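Side-chain contact in beta-galactosidase (Marinomonas sp. ef1, PDB 6Y2K), which hydrolyses terminal non-reducing beta-D-galactose residues in beta-galactosides, as a cold-active, hexameric GH42 enzyme: residues 240-245 with 312-317. Sequence-based numbering, arbitrary orientation.
Sequences VHNYMG and IMEQQP
Met-313 lies along Asn-242 and ends at Val-240, joining strand 310-315 to strand 238-244. Its CB lies 3.9 Å from CB of Asn-242, and CG stays beside that same carbon, with Met-313 CG to Asn-242 CB at 4.0 Å. With CG anti to the backbone N (chi1 -169°), the chain sets off alongside the root of the asparagine; bends at the next two torsions then carry SD and CE round to Val-240. The two side chains meet tip to tip, CE of Met-313 standing 3.7 Å from CG1 of Val-240 and 4.1 Å from CG2 of Val-240, so the methyl sits against both branches of the valine. Strand 261-266 runs between the two strands in the barrel wall, and the side chains meet on the inner side of that wall, where Ser-263 touches Val-240, Asn-242 and Met-313 alike.

Farther toward the C-terminal ends of the strands the contact turns polar. ND2 of Asn-242 makes a weak hydrogen bond to OE2 of Glu-314, at 3.3 Å and well bent, with 127° at the hydrogen. The amide and carboxylate planes are turned 56° apart. The stronger partner of ND2 is OD1 of Asn-141, while OD1 of Asn-242 takes the backbone N-H of Glu-142, which fixes the flip of the amide, and the Glu-314 carboxylate is held by a salt bridge from Arg-33 to OE2 and a hydrogen bond with Tyr-267 at OE1.

A glycerol, probably from the crystallisation liquor, lies about 4 Å from the Glu-314 side chain, consistent with a pocket at the C-terminal mouth of this (beta/alpha)8 TIM barrel. Glu-314 near the end of strand seven and Glu-142 after strand four are consistent with the nucleophile and acid/base of a clan GH-A glycosidase.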
ATOM      1  N   VAL A 240     -48.445 -23.717   3.485  1.00 17.02           N
ATOM      2  CA  VAL A 240     -47.248 -22.887   3.436  1.00 16.76           C
ATOM      3  C   VAL A 240     -46.104 -23.695   2.833  1.00 16.55           C
ATOM      4  O   VAL A 240     -46.105 -24.930   2.901  1.00 15.95           O
ATOM      5  CB  VAL A 240     -46.892 -22.364   4.860  1.00 17.05           C
ATOM      6  CG1 VAL A 240     -46.575 -23.489   5.831  1.00 17.70           C
ATOM      7  CG2 VAL A 240     -45.747 -21.355   4.834  1.00 17.27           C
ATOM      8  N   HIS A 241     -45.158 -22.995   2.215  1.00 16.05           N
ATOM      9  CA  HIS A 241     -43.871 -23.574   1.874  1.00 15.33           C
ATOM     10  C   HIS A 241     -42.743 -22.697   2.427  1.00 15.51           C
ATOM     11  O   HIS A 241     -42.930 -21.487   2.633  1.00 15.88           O
ATOM     12  CB  HIS A 241     -43.709 -23.787   0.366  1.00 15.25           C
ATOM     13  CG  HIS A 241     -42.464 -24.541   0.034  1.00 15.06           C
ATOM     14  ND1 HIS A 241     -42.337 -25.892   0.273  1.00 15.07           N
ATOM     15  CD2 HIS A 241     -41.252 -24.120  -0.399  1.00 15.45           C
ATOM     16  CE1 HIS A 241     -41.114 -26.278  -0.038  1.00 15.18           C
ATOM     17  NE2 HIS A 241     -40.434 -25.222  -0.445  1.00 14.80           N
ATOM     18  N   ASN A 242     -41.594 -23.322   2.700  1.00 15.14           N
ATOM     19  CA  ASN A 242     -40.432 -22.620   3.259  1.00 15.51           C
ATOM     20  C   ASN A 242     -39.383 -22.322   2.172  1.00 15.70           C
ATOM     21  O   ASN A 242     -38.661 -23.207   1.727  1.00 15.47           O
ATOM     22  CB  ASN A 242     -39.848 -23.351   4.490  1.00 15.37           C
ATOM     23  CG  ASN A 242     -39.401 -24.780   4.206  1.00 15.29           C
ATOM     24  OD1 ASN A 242     -39.948 -25.471   3.342  1.00 15.32           O
ATOM     25  ND2 ASN A 242     -38.397 -25.234   4.952  1.00 15.04           N
ATOM     26  N   TYR A 243     -39.346 -21.056   1.755  1.00 15.87           N
ATOM     27  CA  TYR A 243     -38.426 -20.554   0.733  1.00 15.81           C
ATOM     28  C   TYR A 243     -37.093 -20.146   1.362  1.00 15.60           C
ATOM     29  O   TYR A 243     -36.938 -20.168   2.589  1.00 15.53           O
ATOM     30  CB  TYR A 243     -39.049 -19.363   0.001  1.00 15.84           C
ATOM     31  CG  TYR A 243     -40.437 -19.629  -0.536  1.00 16.07           C
ATOM     32  CD1 TYR A 243     -40.669 -20.677  -1.420  1.00 16.55           C
ATOM     33  CD2 TYR A 243     -41.518 -18.818  -0.176  1.00 16.53           C
ATOM     34  CE1 TYR A 243     -41.943 -20.926  -1.927  1.00 16.86           C
ATOM     35  CE2 TYR A 243     -42.796 -19.054  -0.682  1.00 16.72           C
ATOM     36  CZ  TYR A 243     -43.006 -20.112  -1.557  1.00 17.06           C
ATOM     37  OH  TYR A 243     -44.278 -20.354  -2.065  1.00 17.35           O
ATOM     38  N   MET A 244     -36.133 -19.773   0.518  1.00 15.79           N
ATOM     39  CA  MET A 244     -34.757 -19.552   0.964  1.00 15.90           C
ATOM     40  C   MET A 244     -34.238 -18.172   0.601  1.00 15.80           C
ATOM     41  O   MET A 244     -34.792 -17.491  -0.262  1.00 15.73           O
ATOM     42  CB  MET A 244     -33.844 -20.613   0.361  1.00 16.02           C
ATOM     43  CG  MET A 244     -34.180 -22.030   0.800  1.00 16.15           C
ATOM     44  SD  MET A 244     -33.271 -23.282  -0.113  1.00 16.02           S
ATOM     45  CE  MET A 244     -34.094 -23.232  -1.702  1.00 16.23           C
ATOM     46  N   GLY A 245     -33.169 -17.770   1.283  1.00 15.61           N
ATOM     47  CA  GLY A 245     -32.419 -16.576   0.915  1.00 15.99           C
ATOM     48  C   GLY A 245     -31.580 -16.854  -0.323  1.00 15.96           C
ATOM     49  O   GLY A 245     -31.001 -17.928  -0.450  1.00 16.52           O
ATOM     50  N   ILE A 312     -41.465 -16.485   9.031  1.00 15.54           N
ATOM     51  CA  ILE A 312     -40.108 -17.003   8.960  1.00 15.92           C
ATOM     52  C   ILE A 312     -40.212 -18.404   9.563  1.00 16.16           C
ATOM     53  O   ILE A 312     -40.421 -18.543  10.764  1.00 16.17           O
ATOM     54  CB  ILE A 312     -39.089 -16.129   9.734  1.00 16.39           C
ATOM     55  CG1 ILE A 312     -38.704 -14.877   8.924  1.00 16.49           C
ATOM     56  CG2 ILE A 312     -37.798 -16.909  10.010  1.00 16.66           C
ATOM     57  CD1 ILE A 312     -39.839 -13.953   8.545  1.00 16.50           C
ATOM     58  N   MET A 313     -40.115 -19.432   8.721  1.00 15.87           N
ATOM     59  CA  MET A 313     -40.211 -20.820   9.178  1.00 15.69           C
ATOM     60  C   MET A 313     -38.953 -21.276   9.906  1.00 16.12           C
ATOM     61  O   MET A 313     -39.043 -22.099  10.806  1.00 16.12           O
ATOM     62  CB  MET A 313     -40.479 -21.763   8.007  1.00 15.44           C
ATOM     63  CG  MET A 313     -40.857 -23.181   8.404  1.00 15.49           C
ATOM     64  SD  MET A 313     -42.453 -23.224   9.258  1.00 15.55           S
ATOM     65  CE  MET A 313     -43.549 -23.096   7.860  1.00 15.43           C
ATOM     66  N   GLU A 314     -37.788 -20.765   9.497  1.00 16.31           N
ATOM     67  CA  GLU A 314     -36.503 -21.138  10.103  1.00 16.61           C
ATOM     68  C   GLU A 314     -35.647 -19.891  10.343  1.00 16.47           C
ATOM     69  O   GLU A 314     -35.210 -19.239   9.391  1.00 16.76           O
ATOM     70  CB  GLU A 314     -35.734 -22.125   9.209  1.00 16.88           C
ATOM     71  CG  GLU A 314     -36.472 -23.420   8.861  1.00 17.29           C
ATOM     72  CD  GLU A 314     -35.688 -24.341   7.944  1.00 17.62           C
ATOM     73  OE1 GLU A 314     -34.483 -24.095   7.742  1.00 18.35           O
ATOM     74  OE2 GLU A 314     -36.269 -25.327   7.416  1.00 17.59           O
ATOM     75  N   GLN A 315     -35.422 -19.559  11.614  1.00 16.39           N
ATOM     76  CA  GLN A 315     -34.579 -18.422  11.998  1.00 16.24           C
ATOM     77  C   GLN A 315     -33.308 -18.912  12.675  1.00 15.89           C
ATOM     78  O   GLN A 315     -33.371 -19.716  13.625  1.00 15.50           O
ATOM     79  CB  GLN A 315     -35.333 -17.497  12.958  1.00 16.09           C
ATOM     80  CG  GLN A 315     -34.580 -16.229  13.352  1.00 16.20           C
ATOM     81  CD  GLN A 315     -34.285 -15.334  12.157  1.00 16.10           C
ATOM     82  OE1 GLN A 315     -35.206 -14.841  11.502  1.00 16.09           O
ATOM     83  NE2 GLN A 315     -33.000 -15.116  11.873  1.00 15.30           N
ATOM     84  N   GLN A 316     -32.161 -18.414  12.207  1.00 15.24           N
ATOM     85  CA  GLN A 316     -30.871 -18.743  12.816  1.00 15.00           C
ATOM     86  C   GLN A 316     -30.886 -18.408  14.309  1.00 15.19           C
ATOM     87  O   GLN A 316     -31.239 -17.291  14.653  1.00 15.47           O
ATOM     88  CB  GLN A 316     -29.731 -17.970  12.145  1.00 14.68           C
ATOM     89  CG  GLN A 316     -28.353 -18.360  12.655  1.00 14.48           C
ATOM     90  CD  GLN A 316     -27.189 -17.895  11.783  1.00 14.55           C
ATOM     91  OE1 GLN A 316     -27.371 -17.249  10.737  1.00 14.35           O
ATOM     92  NE2 GLN A 316     -25.976 -18.223  12.221  1.00 14.03           N
ATOM     93  N   PRO A 317     -30.516 -19.368  15.185  1.00 15.58           N
ATOM     94  CA  PRO A 317     -30.460 -19.158  16.636  1.00 15.68           C
ATOM     95  C   PRO A 317     -29.049 -19.122  17.232  1.00 15.52           C
ATOM     96  O   PRO A 317     -28.889 -18.868  18.434  1.00 15.80           O
ATOM     97  CB  PRO A 317     -31.180 -20.403  17.160  1.00 15.66           C
ATOM     98  CG  PRO A 317     -30.672 -21.477  16.247  1.00 16.14           C
ATOM     99  CD  PRO A 317     -30.498 -20.819  14.887  1.00 16.02           C
TER